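Local coordinates for putative beta-glucosidase (Bifidobacterium adolescentis, PDB 5WAB), which hydrolyses beta-glucosidic bonds as a family 3 glycoside hydrolase and may also release terminal arabinopyranosyl units from ginsenosides, at residues S172-E185 / R625-W637. Sequence-based numbering, arbitrary orientation.
Sequences SQRALREIYFPAFE and RAFAYWSEKFNDW
Arg-177 lies along one face of the Trp-630 indole, a worked example of how a mixed aliphatic and cationic side chain can join two domains: the TIM-barrel-type domain of this family 3 enzyme, through helix 173-180, and its fibronectin type III-like domain, through the hairpin of strands 628-631 and 636-639. Arg-177 CG sits 3.4 Å from the centroid of the five-membered ring in a CH-pi contact, and a bend at chi2 (-72°) carries the guanidinium on over the six-membered ring, off-centre, the two planes 17° apart. A salt bridge to Glu-222 holds the far end. With CG anti to the backbone N (chi1 -174°), the indole extends against the helix. Were Trp-630 an alanine, the Arg-177 chain would probably lose its stacking surface and a gap would open beside the helix.

Next to this stack, Glu-178 OE2 gathers three donors: Trp-630 N at 2.9 Å, from above the carboxylate plane, and NE and NH2 of Arg-174, with OE2 lying close to the guanidinium plane; NH2 also reaches Ala-596 O. The carboxylate thus ties the strand's backbone to the helix while probably being stabilised by the arginine's charge. At the helix start, Glu-632 OE2 accepts from Arg-174 N at 3.3 Å.

Beyond helix 173-180, Arg-625 forms a two-pronged salt bridge with Glu-185, the carboxylate lying at the guanidinium edge, NH1 3.1 Å from OE2 and NH2 3.2 Å from OE1. Trp-637 is sandwiched between Arg-625 NE and Trp-630 CE3, and at its edge one water accepts from Trp-637 NE1 at 2.8 Å and donates to Glu-185 OE2, which also pairs with Lys-189.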
ATOM      1  N   SER A 172       3.479  10.128  18.577  1.00 18.17           N
ATOM      2  CA  SER A 172       2.576   9.973  19.708  1.00 17.88           C
ATOM      3  C   SER A 172       1.887   8.612  19.651  1.00 19.06           C
ATOM      4  O   SER A 172       1.805   7.969  18.600  1.00 18.03           O
ATOM      5  CB  SER A 172       1.521  11.073  19.723  1.00 17.46           C
ATOM      6  OG  SER A 172       0.581  10.847  18.695  1.00 18.83           O
ATOM      7  N   GLN A 173       1.362   8.187  20.803  1.00 21.09           N
ATOM      8  CA  GLN A 173       0.675   6.901  20.872  1.00 22.62           C
ATOM      9  C   GLN A 173      -0.573   6.879  19.998  1.00 23.17           C
ATOM     10  O   GLN A 173      -0.803   5.905  19.272  1.00 22.82           O
ATOM     11  CB  GLN A 173       0.337   6.563  22.321  1.00 24.20           C
ATOM     12  CG  GLN A 173       1.570   6.145  23.100  1.00 25.90           C
ATOM     13  CD  GLN A 173       2.285   4.977  22.441  1.00 27.09           C
ATOM     14  OE1 GLN A 173       3.449   5.084  22.056  1.00 28.66           O
ATOM     15  NE2 GLN A 173       1.590   3.848  22.320  1.00 27.53           N
ATOM     16  N   ARG A 174      -1.379   7.946  20.034  1.00 23.86           N
ATOM     17  CA  ARG A 174      -2.557   8.007  19.169  1.00 17.38           C
ATOM     18  C   ARG A 174      -2.183   7.815  17.707  1.00 20.00           C
ATOM     19  O   ARG A 174      -2.821   7.035  16.991  1.00 22.87           O
ATOM     20  CB  ARG A 174      -3.290   9.336  19.347  1.00 23.65           C
ATOM     21  CG  ARG A 174      -4.323   9.343  20.444  1.00 24.69           C
ATOM     22  CD  ARG A 174      -5.274  10.518  20.278  1.00 25.40           C
ATOM     23  NE  ARG A 174      -6.134  10.404  19.100  1.00 25.41           N
ATOM     24  CZ  ARG A 174      -6.754  11.435  18.524  1.00 27.07           C
ATOM     25  NH1 ARG A 174      -6.605  12.658  19.012  1.00 27.49           N
ATOM     26  NH2 ARG A 174      -7.519  11.250  17.455  1.00 27.96           N
ATOM     27  N   ALA A 175      -1.155   8.526  17.240  1.00 20.19           N
ATOM     28  CA  ALA A 175      -0.783   8.422  15.835  1.00 20.30           C
ATOM     29  C   ALA A 175      -0.282   7.023  15.503  1.00 19.41           C
ATOM     30  O   ALA A 175      -0.596   6.484  14.434  1.00 19.80           O
ATOM     31  CB  ALA A 175       0.260   9.485  15.484  1.00 19.47           C
ATOM     32  N   LEU A 176       0.474   6.407  16.417  1.00 18.40           N
ATOM     33  CA  LEU A 176       0.889   5.019  16.224  1.00 18.28           C
ATOM     34  C   LEU A 176      -0.321   4.093  16.155  1.00 19.79           C
ATOM     35  O   LEU A 176      -0.432   3.264  15.245  1.00 18.83           O
ATOM     36  CB  LEU A 176       1.827   4.592  17.355  1.00 16.85           C
ATOM     37  CG  LEU A 176       3.300   4.978  17.261  1.00 16.05           C
ATOM     38  CD1 LEU A 176       3.993   4.634  18.547  1.00 16.22           C
ATOM     39  CD2 LEU A 176       3.975   4.277  16.087  1.00 15.92           C
ATOM     40  N   ARG A 177      -1.250   4.236  17.104  1.00 19.84           N
ATOM     41  CA  ARG A 177      -2.386   3.325  17.184  1.00 20.26           C
ATOM     42  C   ARG A 177      -3.375   3.533  16.041  1.00 20.85           C
ATOM     43  O   ARG A 177      -3.987   2.568  15.571  1.00 21.48           O
ATOM     44  CB  ARG A 177      -3.095   3.495  18.526  1.00 23.08           C
ATOM     45  CG  ARG A 177      -2.265   3.102  19.729  1.00 23.06           C
ATOM     46  CD  ARG A 177      -2.113   1.609  19.799  1.00 24.67           C
ATOM     47  NE  ARG A 177      -1.467   1.192  21.038  1.00 26.58           N
ATOM     48  CZ  ARG A 177      -1.364  -0.072  21.429  1.00 26.86           C
ATOM     49  NH1 ARG A 177      -1.871  -1.040  20.676  1.00 26.59           N
ATOM     50  NH2 ARG A 177      -0.766  -0.367  22.576  1.00 27.27           N
ATOM     51  N   GLU A 178      -3.566   4.773  15.588  1.00 19.52           N
ATOM     52  CA  GLU A 178      -4.603   5.047  14.599  1.00 19.97           C
ATOM     53  C   GLU A 178      -4.090   5.118  13.167  1.00 20.70           C
ATOM     54  O   GLU A 178      -4.868   4.873  12.236  1.00 21.27           O
ATOM     55  CB  GLU A 178      -5.336   6.354  14.925  1.00 17.77           C
ATOM     56  CG  GLU A 178      -6.073   6.363  16.256  1.00 18.21           C
ATOM     57  CD  GLU A 178      -7.004   7.552  16.399  1.00 18.70           C
ATOM     58  OE1 GLU A 178      -7.448   8.084  15.361  1.00 18.85           O
ATOM     59  OE2 GLU A 178      -7.272   7.968  17.548  1.00 19.00           O
ATOM     60  N   ILE A 179      -2.817   5.464  12.951  1.00 18.61           N
ATOM     61  CA  ILE A 179      -2.275   5.666  11.605  1.00 19.14           C
ATOM     62  C   ILE A 179      -1.348   4.524  11.194  1.00 19.03           C
ATOM     63  O   ILE A 179      -1.582   3.856  10.186  1.00 19.69           O
ATOM     64  CB  ILE A 179      -1.563   7.032  11.482  1.00 20.26           C
ATOM     65  CG1 ILE A 179      -2.492   8.182  11.899  1.00 19.79           C
ATOM     66  CG2 ILE A 179      -1.036   7.217  10.069  1.00 16.62           C
ATOM     67  CD1 ILE A 179      -3.755   8.311  11.075  1.00 17.37           C
ATOM     68  N   TYR A 180      -0.282   4.292  11.957  1.00 17.73           N
ATOM     69  CA  TYR A 180       0.798   3.429  11.492  1.00 17.73           C
ATOM     70  C   TYR A 180       0.639   1.972  11.900  1.00 17.95           C
ATOM     71  O   TYR A 180       1.304   1.109  11.313  1.00 18.34           O
ATOM     72  CB  TYR A 180       2.138   3.983  11.999  1.00 18.18           C
ATOM     73  CG  TYR A 180       2.322   5.420  11.566  1.00 19.33           C
ATOM     74  CD1 TYR A 180       2.793   5.721  10.295  1.00 19.58           C
ATOM     75  CD2 TYR A 180       1.969   6.476  12.403  1.00 20.19           C
ATOM     76  CE1 TYR A 180       2.937   7.025   9.875  1.00 21.01           C
ATOM     77  CE2 TYR A 180       2.113   7.796  11.988  1.00 21.47           C
ATOM     78  CZ  TYR A 180       2.594   8.060  10.718  1.00 20.93           C
ATOM     79  OH  TYR A 180       2.743   9.356  10.281  1.00 21.60           O
ATOM     80  N   PHE A 181      -0.266   1.668  12.825  1.00 17.25           N
ATOM     81  CA  PHE A 181      -0.504   0.295  13.264  1.00 17.65           C
ATOM     82  C   PHE A 181      -1.676  -0.390  12.560  1.00 18.90           C
ATOM     83  O   PHE A 181      -1.545  -1.573  12.220  1.00 19.24           O
ATOM     84  CB  PHE A 181      -0.730   0.245  14.781  1.00 17.25           C
ATOM     85  CG  PHE A 181       0.538   0.299  15.592  1.00 16.48           C
ATOM     86  CD1 PHE A 181       1.781   0.271  14.974  1.00 16.07           C
ATOM     87  CD2 PHE A 181       0.488   0.414  16.974  1.00 16.06           C
ATOM     88  CE1 PHE A 181       2.950   0.323  15.722  1.00 14.90           C
ATOM     89  CE2 PHE A 181       1.653   0.477  17.727  1.00 14.13           C
ATOM     90  CZ  PHE A 181       2.882   0.429  17.099  1.00 13.78           C
ATOM     91  N   PRO A 182      -2.832   0.273  12.346  1.00 19.37           N
ATOM     92  CA  PRO A 182      -4.043  -0.481  11.952  1.00 19.34           C
ATOM     93  C   PRO A 182      -3.886  -1.379  10.733  1.00 19.98           C
ATOM     94  O   PRO A 182      -4.533  -2.434  10.682  1.00 20.31           O
ATOM     95  CB  PRO A 182      -5.071   0.627  11.700  1.00 19.07           C
ATOM     96  CG  PRO A 182      -4.670   1.693  12.619  1.00 19.69           C
ATOM     97  CD  PRO A 182      -3.162   1.690  12.590  1.00 18.97           C
ATOM     98  N   ALA A 183      -3.080  -0.992   9.740  1.00 18.91           N
ATOM     99  CA  ALA A 183      -2.864  -1.867   8.591  1.00 19.46           C
ATOM    100  C   ALA A 183      -2.133  -3.139   9.001  1.00 18.16           C
ATOM    101  O   ALA A 183      -2.496  -4.240   8.568  1.00 19.43           O
ATOM    102  CB  ALA A 183      -2.089  -1.129   7.501  1.00 21.38           C
ATOM    103  N   PHE A 184      -1.100  -3.010   9.833  1.00 18.03           N
ATOM    104  CA  PHE A 184      -0.444  -4.190  10.385  1.00 16.89           C
ATOM    105  C   PHE A 184      -1.414  -4.999  11.238  1.00 18.37           C
ATOM    106  O   PHE A 184      -1.491  -6.228  11.120  1.00 19.11           O
ATOM    107  CB  PHE A 184       0.779  -3.780  11.205  1.00 16.22           C
ATOM    108  CG  PHE A 184       1.947  -3.278  10.383  1.00 16.64           C
ATOM    109  CD1 PHE A 184       2.783  -4.175   9.734  1.00 12.22           C
ATOM    110  CD2 PHE A 184       2.235  -1.919  10.296  1.00 14.89           C
ATOM    111  CE1 PHE A 184       3.874  -3.732   8.994  1.00 12.39           C
ATOM    112  CE2 PHE A 184       3.327  -1.468   9.558  1.00 15.56           C
ATOM    113  CZ  PHE A 184       4.149  -2.384   8.903  1.00 12.59           C
ATOM    114  N   GLU A 185      -2.170  -4.318  12.104  1.00 19.69           N
ATOM    115  CA  GLU A 185      -3.080  -5.008  13.010  1.00 20.77           C
ATOM    116  C   GLU A 185      -4.140  -5.802  12.252  1.00 20.19           C
ATOM    117  O   GLU A 185      -4.406  -6.963  12.581  1.00 20.15           O
ATOM    118  CB  GLU A 185      -3.733  -3.999  13.960  1.00 22.63           C
ATOM    119  CG  GLU A 185      -4.684  -4.635  14.977  1.00 25.09           C
ATOM    120  CD  GLU A 185      -5.538  -3.615  15.720  1.00 26.13           C
ATOM    121  OE1 GLU A 185      -5.511  -2.418  15.357  1.00 24.93           O
ATOM    122  OE2 GLU A 185      -6.253  -4.020  16.662  1.00 26.77           O
ATOM    123  N   ARG A 625     -14.932  -0.300  16.170  1.00 24.85           N
ATOM    124  CA  ARG A 625     -13.702   0.354  15.739  1.00 23.48           C
ATOM    125  C   ARG A 625     -13.930   1.375  14.625  1.00 26.32           C
ATOM    126  O   ARG A 625     -13.073   2.237  14.406  1.00 29.58           O
ATOM    127  CB  ARG A 625     -12.678  -0.689  15.298  1.00 21.86           C
ATOM    128  CG  ARG A 625     -11.958  -1.392  16.453  1.00 22.10           C
ATOM    129  CD  ARG A 625     -10.931  -0.469  17.108  1.00 20.85           C
ATOM    130  NE  ARG A 625      -9.896  -0.061  16.159  1.00 19.66           N
ATOM    131  CZ  ARG A 625      -8.793  -0.755  15.904  1.00 20.07           C
ATOM    132  NH1 ARG A 625      -8.561  -1.899  16.540  1.00 20.76           N
ATOM    133  NH2 ARG A 625      -7.920  -0.302  15.011  1.00 17.07           N
ATOM    134  N   ALA A 626     -15.062   1.311  13.922  1.00 25.01           N
ATOM    135  CA  ALA A 626     -15.360   2.339  12.931  1.00 23.55           C
ATOM    136  C   ALA A 626     -15.682   3.679  13.573  1.00 22.04           C
ATOM    137  O   ALA A 626     -15.683   4.699  12.876  1.00 19.62           O
ATOM    138  CB  ALA A 626     -16.524   1.907  12.041  1.00 25.46           C
ATOM    139  N   PHE A 627     -15.976   3.692  14.877  1.00 22.35           N
ATOM    140  CA  PHE A 627     -16.351   4.903  15.596  1.00 21.28           C
ATOM    141  C   PHE A 627     -15.414   5.221  16.752  1.00 20.70           C
ATOM    142  O   PHE A 627     -15.693   6.149  17.521  1.00 21.72           O
ATOM    143  CB  PHE A 627     -17.783   4.781  16.128  1.00 21.47           C
ATOM    144  CG  PHE A 627     -18.797   4.458  15.070  1.00 21.87           C
ATOM    145  CD1 PHE A 627     -19.348   5.463  14.291  1.00 21.24           C
ATOM    146  CD2 PHE A 627     -19.214   3.153  14.865  1.00 21.62           C
ATOM    147  CE1 PHE A 627     -20.276   5.172  13.319  1.00 20.95           C
ATOM    148  CE2 PHE A 627     -20.146   2.854  13.895  1.00 21.51           C
ATOM    149  CZ  PHE A 627     -20.680   3.866  13.120  1.00 21.70           C
ATOM    150  N   ALA A 628     -14.308   4.500  16.893  1.00 20.04           N
ATOM    151  CA  ALA A 628     -13.469   4.594  18.079  1.00 19.94           C
ATOM    152  C   ALA A 628     -12.136   5.255  17.760  1.00 20.00           C
ATOM    153  O   ALA A 628     -11.501   4.947  16.747  1.00 20.71           O
ATOM    154  CB  ALA A 628     -13.218   3.208  18.677  1.00 17.74           C
ATOM    155  N   TYR A 629     -11.695   6.134  18.650  1.00 18.69           N
ATOM    156  CA  TYR A 629     -10.346   6.667  18.604  1.00 20.65           C
ATOM    157  C   TYR A 629      -9.522   6.035  19.715  1.00 21.00           C
ATOM    158  O   TYR A 629     -10.056   5.423  20.640  1.00 21.87           O
ATOM    159  CB  TYR A 629     -10.334   8.198  18.739  1.00 19.61           C
ATOM    160  CG  TYR A 629     -10.992   8.749  19.997  1.00 21.13           C
ATOM    161  CD1 TYR A 629     -10.303   8.804  21.206  1.00 20.89           C
ATOM    162  CD2 TYR A 629     -12.302   9.228  19.968  1.00 21.01           C
ATOM    163  CE1 TYR A 629     -10.898   9.315  22.349  1.00 18.56           C
ATOM    164  CE2 TYR A 629     -12.906   9.738  21.107  1.00 20.55           C
ATOM    165  CZ  TYR A 629     -12.199   9.778  22.294  1.00 21.21           C
ATOM    166  OH  TYR A 629     -12.791  10.290  23.425  1.00 21.76           O
ATOM    167  N   TRP A 630      -8.207   6.181  19.607  1.00 21.75           N
ATOM    168  CA  TRP A 630      -7.333   5.743  20.679  1.00 23.86           C
ATOM    169  C   TRP A 630      -7.274   6.819  21.754  1.00 26.90           C
ATOM    170  O   TRP A 630      -6.960   7.979  21.469  1.00 27.59           O
ATOM    171  CB  TRP A 630      -5.932   5.439  20.151  1.00 22.09           C
ATOM    172  CG  TRP A 630      -5.061   4.853  21.209  1.00 22.17           C
ATOM    173  CD1 TRP A 630      -4.145   5.510  21.978  1.00 20.60           C
ATOM    174  CD2 TRP A 630      -5.056   3.494  21.649  1.00 20.84           C
ATOM    175  NE1 TRP A 630      -3.555   4.637  22.857  1.00 20.69           N
ATOM    176  CE2 TRP A 630      -4.097   3.392  22.676  1.00 22.32           C
ATOM    177  CE3 TRP A 630      -5.759   2.348  21.263  1.00 21.89           C
ATOM    178  CZ2 TRP A 630      -3.829   2.191  23.330  1.00 23.05           C
ATOM    179  CZ3 TRP A 630      -5.492   1.159  21.907  1.00 23.66           C
ATOM    180  CH2 TRP A 630      -4.532   1.087  22.931  1.00 24.72           C
ATOM    181  N   SER A 631      -7.564   6.435  22.989  1.00 29.75           N
ATOM    182  CA  SER A 631      -7.491   7.349  24.118  1.00 32.61           C
ATOM    183  C   SER A 631      -6.237   7.035  24.917  1.00 34.19           C
ATOM    184  O   SER A 631      -6.103   5.934  25.457  1.00 34.85           O
ATOM    185  CB  SER A 631      -8.726   7.240  25.010  1.00 33.36           C
ATOM    186  OG  SER A 631      -8.571   8.026  26.181  1.00 34.31           O
ATOM    187  N   GLU A 632      -5.329   8.005  25.006  1.00 36.57           N
ATOM    188  CA  GLU A 632      -4.165   7.812  25.856  1.00 39.24           C
ATOM    189  C   GLU A 632      -4.550   7.877  27.322  1.00 43.61           C
ATOM    190  O   GLU A 632      -3.821   7.362  28.173  1.00 49.82           O
ATOM    191  CB  GLU A 632      -3.091   8.853  25.537  1.00 36.63           C
ATOM    192  CG  GLU A 632      -2.588   8.787  24.109  1.00 32.91           C
ATOM    193  CD  GLU A 632      -1.470   9.770  23.829  1.00 31.11           C
ATOM    194  OE1 GLU A 632      -0.933  10.358  24.796  1.00 31.31           O
ATOM    195  OE2 GLU A 632      -1.128   9.953  22.637  1.00 28.87           O
ATOM    196  N   LYS A 633      -5.699   8.474  27.624  1.00 41.32           N
ATOM    197  CA  LYS A 633      -6.196   8.476  28.991  1.00 40.19           C
ATOM    198  C   LYS A 633      -6.701   7.095  29.387  1.00 38.20           C
ATOM    199  O   LYS A 633      -6.420   6.619  30.493  1.00 38.95           O
ATOM    200  CB  LYS A 633      -7.300   9.525  29.119  1.00 41.54           C
ATOM    201  CG  LYS A 633      -7.865   9.718  30.506  1.00 43.17           C
ATOM    202  CD  LYS A 633      -8.961  10.773  30.480  1.00 43.40           C
ATOM    203  CE  LYS A 633      -8.507  12.025  29.743  1.00 43.46           C
ATOM    204  NZ  LYS A 633      -7.363  12.707  30.415  1.00 45.05           N
ATOM    205  N   PHE A 634      -7.419   6.419  28.482  1.00 35.53           N
ATOM    206  CA  PHE A 634      -7.882   5.063  28.749  1.00 34.18           C
ATOM    207  C   PHE A 634      -6.837   4.013  28.423  1.00 34.30           C
ATOM    208  O   PHE A 634      -6.986   2.867  28.856  1.00 35.58           O
ATOM    209  CB  PHE A 634      -9.138   4.718  27.943  1.00 31.40           C
ATOM    210  CG  PHE A 634     -10.363   5.471  28.357  1.00 30.24           C
ATOM    211  CD1 PHE A 634     -10.906   5.295  29.617  1.00 30.12           C
ATOM    212  CD2 PHE A 634     -11.019   6.301  27.459  1.00 28.56           C
ATOM    213  CE1 PHE A 634     -12.052   5.974  29.992  1.00 30.54           C
ATOM    214  CE2 PHE A 634     -12.166   6.979  27.830  1.00 28.09           C
ATOM    215  CZ  PHE A 634     -12.682   6.817  29.096  1.00 28.52           C
ATOM    216  N   ASN A 635      -5.815   4.366  27.645  1.00 34.41           N
ATOM    217  CA  ASN A 635      -4.844   3.397  27.144  1.00 35.17           C
ATOM    218  C   ASN A 635      -5.552   2.289  26.365  1.00 33.19           C
ATOM    219  O   ASN A 635      -5.221   1.107  26.484  1.00 33.24           O
ATOM    220  CB  ASN A 635      -4.007   2.818  28.290  1.00 36.57           C
ATOM    221  CG  ASN A 635      -2.759   2.108  27.806  1.00 37.66           C
ATOM    222  OD1 ASN A 635      -2.193   2.457  26.766  1.00 36.88           O
ATOM    223  ND2 ASN A 635      -2.327   1.096  28.558  1.00 39.12           N
ATOM    224  N   ASP A 636      -6.536   2.678  25.558  1.00 30.38           N
ATOM    225  CA  ASP A 636      -7.391   1.718  24.873  1.00 29.96           C
ATOM    226  C   ASP A 636      -8.272   2.473  23.889  1.00 25.97           C
ATOM    227  O   ASP A 636      -8.392   3.700  23.949  1.00 20.01           O
ATOM    228  CB  ASP A 636      -8.243   0.919  25.871  1.00 32.72           C
ATOM    229  CG  ASP A 636      -8.791  -0.374  25.284  1.00 33.34           C
ATOM    230  OD1 ASP A 636      -8.549  -0.641  24.085  1.00 32.40           O
ATOM    231  OD2 ASP A 636      -9.442  -1.137  26.036  1.00 33.81           O
ATOM    232  N   TRP A 637      -8.876   1.724  22.975  1.00 24.59           N
ATOM    233  CA  TRP A 637      -9.865   2.308  22.083  1.00 23.81           C
ATOM    234  C   TRP A 637     -11.072   2.785  22.884  1.00 23.91           C
ATOM    235  O   TRP A 637     -11.395   2.244  23.944  1.00 20.68           O
ATOM    236  CB  TRP A 637     -10.282   1.288  21.023  1.00 23.54           C
ATOM    237  CG  TRP A 637      -9.130   0.884  20.153  1.00 24.42           C
ATOM    238  CD1 TRP A 637      -8.393  -0.261  20.242  1.00 24.74           C
ATOM    239  CD2 TRP A 637      -8.555   1.651  19.084  1.00 23.57           C
ATOM    240  NE1 TRP A 637      -7.409  -0.265  19.281  1.00 24.43           N
ATOM    241  CE2 TRP A 637      -7.483   0.898  18.561  1.00 23.41           C
ATOM    242  CE3 TRP A 637      -8.849   2.896  18.513  1.00 23.18           C
ATOM    243  CZ2 TRP A 637      -6.700   1.351  17.493  1.00 23.38           C
ATOM    244  CZ3 TRP A 637      -8.072   3.344  17.450  1.00 23.20           C
ATOM    245  CH2 TRP A 637      -7.012   2.571  16.951  1.00 22.97           C
TER
HETATM  246  O   HOH W   1      -6.124  -2.716  18.900  1.00 12.66           O